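Local coordinates for flagellar protein FliL (Vibrio alginolyticus, PDB 6AHP) that probably assists the bacterial flagellar motor from the periplasm through a stomatin-like core domain, at residues G74-E77 against L78-A82. Sequence-based numbering, arbitrary orientation.
Sequences GRVE and LRDRA
The amide nitrogen of L78 reaches back 2.7 Å to the carbonyl oxygen of G74, the shortest of four successive i to i+4 bonds that make this part of helix 72-94 a regular alpha helix. It is also the most bent of them, with an N-H...O angle of 154°, whereas the other three, R79 to R75, D80 to V76 and R81 to E77, are straighter. The segment illustrates how i to i+3 and i to i+4 spacing places side chains next to each other on a helix, with V76–R79 and V76–D80 as the examples. R79 sets its CG anti to its carbonyl carbon, on the backbone N side (chi1 -54°), and so brings it 3.0 Å from the carbonyl oxygen of R75, which is already hydrogen-bonded to the R79 amide. The chain then bends at chi3 and carries the guanidinium obliquely past V76, its NH1 4.1 Å from V76 CG1. That methyl is shared: V76 holds CG1 anti to its backbone N (chi1 176°), and 3.8 Å away from it lies OD2 of D80, whose side chain runs alongside that of V76 in the same direction. One methyl thus touches both charged groups, which approach it from different directions. E77 and R81 are a looser i to i+4 pair; E77 OE2 and R81 NE remain 4.8 Å apart, so their opposite charges probably attract without a salt bridge. R75 directs its CB away from 78-82, and its NH1 hydrogen-bonds to the carbonyl oxygen of L69. This part of the helix is two-faced: V76, E77 and D80 are exposed, whereas L78 packs on L69 of helix 66-70 and on F107 of strand 101-109, and A82 continues the buried face against V102 and F104 of that strand, where R79 also touches F104.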
# COMPACT_ATOMS: atom_id res chain seq x y z
N GLY A 74 11.30 0.34 19.50
CA GLY A 74 11.07 0.31 18.07
C GLY A 74 9.64 0.02 17.70
O GLY A 74 9.15 0.50 16.67
N ARG A 75 8.93 -0.74 18.54
CA ARG A 75 7.57 -1.11 18.19
C ARG A 75 6.61 0.05 18.38
O ARG A 75 5.76 0.29 17.52
CB ARG A 75 7.13 -2.34 18.98
CG ARG A 75 7.73 -3.62 18.42
CD ARG A 75 7.26 -4.85 19.15
NE ARG A 75 7.42 -4.74 20.59
CZ ARG A 75 8.45 -5.21 21.28
NH1 ARG A 75 9.45 -5.84 20.67
NH2 ARG A 75 8.48 -5.06 22.60
N VAL A 76 6.75 0.80 19.47
CA VAL A 76 6.03 2.07 19.58
C VAL A 76 6.36 2.96 18.39
O VAL A 76 5.48 3.58 17.79
CB VAL A 76 6.38 2.76 20.92
CG1 VAL A 76 5.72 4.13 21.01
CG2 VAL A 76 6.00 1.88 22.09
N GLU A 77 7.64 3.03 18.04
CA GLU A 77 8.09 3.89 16.95
C GLU A 77 7.45 3.46 15.63
O GLU A 77 7.01 4.30 14.84
CB GLU A 77 9.60 3.83 16.88
CG GLU A 77 10.24 4.98 16.16
CD GLU A 77 11.42 4.53 15.33
OE1 GLU A 77 12.50 4.31 15.93
OE2 GLU A 77 11.28 4.41 14.09
N LEU A 78 7.38 2.14 15.39
CA LEU A 78 6.71 1.61 14.21
C LEU A 78 5.22 1.98 14.17
O LEU A 78 4.70 2.38 13.13
CB LEU A 78 6.88 0.09 14.16
CG LEU A 78 6.68 -0.51 12.76
CD1 LEU A 78 7.65 0.07 11.75
CD2 LEU A 78 6.73 -2.02 12.81
N ARG A 79 4.52 1.80 15.30
CA ARG A 79 3.11 2.16 15.37
C ARG A 79 2.90 3.64 15.05
O ARG A 79 2.03 3.98 14.25
CB ARG A 79 2.55 1.85 16.76
CG ARG A 79 2.74 0.41 17.26
CD ARG A 79 1.82 0.05 18.46
NE ARG A 79 2.17 0.78 19.68
CZ ARG A 79 1.59 1.92 20.06
NH1 ARG A 79 1.97 2.52 21.19
NH2 ARG A 79 0.65 2.47 19.32
N ASP A 80 3.70 4.53 15.67
CA ASP A 80 3.54 5.97 15.44
C ASP A 80 3.84 6.34 14.00
O ASP A 80 3.17 7.21 13.42
CB ASP A 80 4.46 6.78 16.36
CG ASP A 80 4.03 6.73 17.81
OD1 ASP A 80 2.85 6.41 18.07
OD2 ASP A 80 4.90 6.98 18.68
N ARG A 81 4.91 5.78 13.43
CA ARG A 81 5.20 6.00 12.01
C ARG A 81 4.03 5.58 11.13
O ARG A 81 3.66 6.30 10.20
CB ARG A 81 6.44 5.22 11.59
CG ARG A 81 7.70 5.96 11.88
CD ARG A 81 7.91 7.10 10.91
NE ARG A 81 9.33 7.43 10.91
CZ ARG A 81 10.19 7.02 9.99
NH1 ARG A 81 9.78 6.29 8.95
NH2 ARG A 81 11.47 7.36 10.10
N ALA A 82 3.49 4.38 11.37
CA ALA A 82 2.31 3.91 10.64
C ALA A 82 1.17 4.92 10.67
O ALA A 82 0.61 5.27 9.63
CB ALA A 82 1.86 2.57 11.20